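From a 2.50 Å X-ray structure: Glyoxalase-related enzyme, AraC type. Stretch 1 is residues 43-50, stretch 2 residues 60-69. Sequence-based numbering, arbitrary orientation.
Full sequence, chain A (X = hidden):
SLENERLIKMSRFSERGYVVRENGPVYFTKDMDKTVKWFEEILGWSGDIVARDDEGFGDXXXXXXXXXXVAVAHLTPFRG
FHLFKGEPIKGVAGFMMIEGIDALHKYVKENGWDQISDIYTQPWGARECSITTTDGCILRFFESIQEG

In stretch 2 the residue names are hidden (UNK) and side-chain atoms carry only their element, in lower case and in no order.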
# COMPACT_ATOMS: atom_id res chain seq x y z
N LEU A 43 11.22 -0.24 14.28
CA LEU A 43 9.78 -0.09 14.46
C LEU A 43 9.15 -1.19 15.30
O LEU A 43 7.98 -1.10 15.66
CB LEU A 43 9.08 -0.04 13.10
CG LEU A 43 9.36 1.18 12.22
CD1 LEU A 43 8.40 1.16 11.03
CD2 LEU A 43 9.18 2.47 13.03
N GLY A 44 9.93 -2.23 15.61
CA GLY A 44 9.39 -3.32 16.41
C GLY A 44 8.43 -4.22 15.66
O GLY A 44 7.57 -4.86 16.26
N TRP A 45 8.58 -4.28 14.34
CA TRP A 45 7.73 -5.13 13.51
C TRP A 45 8.35 -6.53 13.35
O TRP A 45 9.42 -6.81 13.88
CB TRP A 45 7.56 -4.50 12.12
CG TRP A 45 6.67 -3.31 12.09
CD1 TRP A 45 6.51 -2.37 13.08
CD2 TRP A 45 5.88 -2.86 10.99
NE1 TRP A 45 5.66 -1.38 12.65
CE2 TRP A 45 5.26 -1.65 11.37
CE3 TRP A 45 5.63 -3.37 9.70
CZ2 TRP A 45 4.41 -0.94 10.52
CZ3 TRP A 45 4.78 -2.67 8.86
CH2 TRP A 45 4.18 -1.46 9.27
N SER A 46 7.67 -7.39 12.60
CA SER A 46 8.17 -8.73 12.36
C SER A 46 8.29 -8.94 10.86
O SER A 46 7.62 -8.26 10.09
CB SER A 46 7.22 -9.77 12.95
OG SER A 46 7.29 -9.76 14.37
N GLY A 47 9.13 -9.87 10.45
CA GLY A 47 9.28 -10.09 9.03
C GLY A 47 9.77 -11.47 8.67
O GLY A 47 10.20 -12.24 9.53
N ASP A 48 9.69 -11.79 7.39
CA ASP A 48 10.13 -13.09 6.92
C ASP A 48 10.38 -13.03 5.43
O ASP A 48 9.59 -12.47 4.68
CB ASP A 48 9.08 -14.16 7.25
CG ASP A 48 9.52 -15.55 6.83
OD1 ASP A 48 9.27 -15.93 5.67
OD2 ASP A 48 10.12 -16.26 7.67
N ILE A 49 11.50 -13.60 5.02
CA ILE A 49 11.87 -13.63 3.62
C ILE A 49 11.46 -14.99 3.07
O ILE A 49 11.93 -16.03 3.52
CB ILE A 49 13.38 -13.39 3.48
CG1 ILE A 49 13.69 -11.96 3.93
CG2 ILE A 49 13.82 -13.66 2.05
CD1 ILE A 49 15.16 -11.62 3.99
N VAL A 50 10.55 -14.97 2.10
CA VAL A 50 10.01 -16.19 1.51
C VAL A 50 10.81 -16.81 0.37
O VAL A 50 10.77 -18.02 0.17
CB VAL A 50 8.57 -15.93 1.04
CG1 VAL A 50 8.01 -17.14 0.30
CG2 VAL A 50 7.70 -15.58 2.24
N UNK A 60 11.44 -11.98 -2.54
CA UNK A 60 10.11 -11.70 -2.02
C UNK A 60 10.03 -11.97 -0.53
O UNK A 60 10.62 -12.93 -0.02
c UNK A 60 7.05 -11.05 -2.43
c UNK A 60 9.05 -12.55 -2.73
c UNK A 60 5.81 -12.88 -0.77
c UNK A 60 5.21 -11.66 -1.03
c UNK A 60 7.04 -13.18 -1.35
c UNK A 60 5.83 -10.74 -1.86
o UNK A 60 4.00 -11.34 -0.47
c UNK A 60 7.68 -12.27 -2.18
N UNK A 61 9.27 -11.12 0.15
CA UNK A 61 9.09 -11.28 1.58
C UNK A 61 8.09 -10.26 2.07
O UNK A 61 7.39 -9.63 1.27
N UNK A 62 7.99 -10.09 3.39
CA UNK A 62 7.07 -9.11 3.90
C UNK A 62 7.33 -8.78 5.34
O UNK A 62 8.05 -9.51 6.03
c UNK A 62 5.63 -9.58 3.72
s UNK A 62 5.26 -11.08 4.61
N UNK A 63 6.77 -7.67 5.78
CA UNK A 63 6.88 -7.22 7.15
C UNK A 63 5.49 -6.81 7.62
O UNK A 63 4.68 -6.33 6.84
c UNK A 63 7.48 -4.89 6.34
c UNK A 63 9.27 -6.49 7.01
c UNK A 63 7.86 -6.02 7.29
N UNK A 64 5.21 -7.03 8.90
CA UNK A 64 3.92 -6.70 9.46
C UNK A 64 4.10 -6.26 10.90
O UNK A 64 5.07 -6.65 11.56
c UNK A 64 5.05 -11.66 9.00
c UNK A 64 2.97 -7.90 9.37
c UNK A 64 4.38 -11.12 7.90
c UNK A 64 3.70 -9.91 8.03
c UNK A 64 4.36 -9.78 10.33
c UNK A 64 5.04 -10.99 10.21
c UNK A 64 3.68 -9.23 9.25
N UNK A 65 3.16 -5.45 11.38
CA UNK A 65 3.22 -4.92 12.73
C UNK A 65 2.91 -5.94 13.83
O UNK A 65 3.42 -5.82 14.93
o UNK A 65 0.65 -4.19 11.21
o UNK A 65 -0.01 -3.95 13.30
c UNK A 65 0.88 -3.97 12.43
c UNK A 65 2.31 -3.70 12.87
N UNK A 66 2.10 -6.95 13.52
CA UNK A 66 1.77 -7.98 14.51
C UNK A 66 2.80 -9.12 14.54
O UNK A 66 3.74 -9.13 13.76
c UNK A 66 -0.03 -8.61 12.78
o UNK A 66 -1.09 -8.71 8.72
c UNK A 66 -0.22 -9.83 10.67
c UNK A 66 0.36 -8.54 14.24
c UNK A 66 0.14 -9.78 12.03
c UNK A 66 -0.57 -7.49 12.14
c UNK A 66 -0.92 -7.53 10.78
c UNK A 66 -0.75 -8.70 10.06
N UNK A 67 2.64 -10.08 15.48
CA UNK A 67 3.56 -11.22 15.61
C UNK A 67 3.40 -12.21 14.46
O UNK A 67 2.40 -12.19 13.75
c UNK A 67 3.16 -11.84 16.95
c UNK A 67 1.72 -10.03 16.63
c UNK A 67 2.54 -10.69 17.70
N UNK A 68 4.39 -13.09 14.30
CA UNK A 68 4.38 -14.10 13.24
C UNK A 68 3.17 -15.03 13.33
O UNK A 68 2.68 -15.52 12.30
o UNK A 68 6.81 -14.11 13.13
c UNK A 68 5.67 -14.93 13.29
N UNK A 69 2.71 -15.27 14.55
CA UNK A 69 1.55 -16.13 14.80
C UNK A 69 0.38 -15.77 13.89
O UNK A 69 -0.37 -16.64 13.44
o UNK A 69 2.22 -14.72 18.71
o UNK A 69 0.21 -13.85 18.88
c UNK A 69 0.93 -14.56 16.72
c UNK A 69 1.13 -16.00 16.27
c UNK A 69 1.14 -14.37 18.21
O HOH W 1 5.93 -7.39 15.65

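Position 60 carries one carbon and then a ring of six carbons bearing one oxygen. A ring carbon comes 4.0 Å from CB of Val-50, and the backbone O accepts a hydrogen bond from Val-50 N at 2.9 Å. A phenol on a single carbon is Tyr-60.

Position 61 has no side-chain atoms, so it is Gly-61. Its CA lies 3.4 Å from Asp-48 O and 4.2 Å from Ile-49 CA; an ideal CB would clash with that same Asp-48 O at 2.8 Å. The bare backbone lets the strands close here.

Position 62 holds one carbon and then a sulfur, which makes it Cys-62. Its backbone pairs with Asp-48 in both directions: N to Asp-48 O and O to Asp-48 N, each 3.1 Å.

Position 63 has three carbons, one carrying the other two: a beta-branched Val-63. Its CG2 packs 4.1 Å from Trp-45 CE3, while CG1 sits 4.1 Å from Gly-47 CA. An ideal CB on Gly-47 would be tight against CG1, at 3.1 Å, so glycine leaves room for the branch.

Position 64 shows one carbon and a six-carbon ring without a heteroatom: Phe-64. Chi1, at 22°, lies between wells, and the ring bends back so that Ser-46 O lies over one face and Ser-46 CB is 3.7 Å from CE1.

Position 65 has two carbons, the second carrying two oxygens, hence Asp-65. Its CA sits 3.9 Å from the centroid of the Trp-45 five-membered ring, a CH-pi contact over the face.

Position 66 has a carbon and a six-carbon ring with one oxygen, Tyr-66. CB points away from stretch 1, but its backbone O lies 3.6 Å from Ser-46 CB.

Position 67 closes three carbons onto its own N, which defines Pro-67; its CA is 4.2 Å from Ser-46 OG.

Position 68 has one carbon and one oxygen, Ser-68, poorly ordered, with OG 4.4 Å from Ser-46 CB.

Position 69 has three carbons, the third bearing two oxygens: Glu-69, without contact to stretch 1.

The contact is an antiparallel pairing whose backbone bonds alternate with close glycine crossings. Ser-46 and Phe-64 exchange two bonds, Ser-46 N to Phe-64 O at 2.9 Å and Phe-64 N to Ser-46 O at 3.0 Å; Asp-48 and Cys-62 repeat the pattern. Between and beyond them, Gly-47 opposite Val-63 and Gly-61 opposite Ile-49 bring CA atoms within 4.2 Å. Past the strand, the Trp-45 ring supports the turning chain, and one water bridges Gly-44 O, Ser-46 OG and Asp-65 O.

Stretch 2 60-69: YGCVFDYPSE
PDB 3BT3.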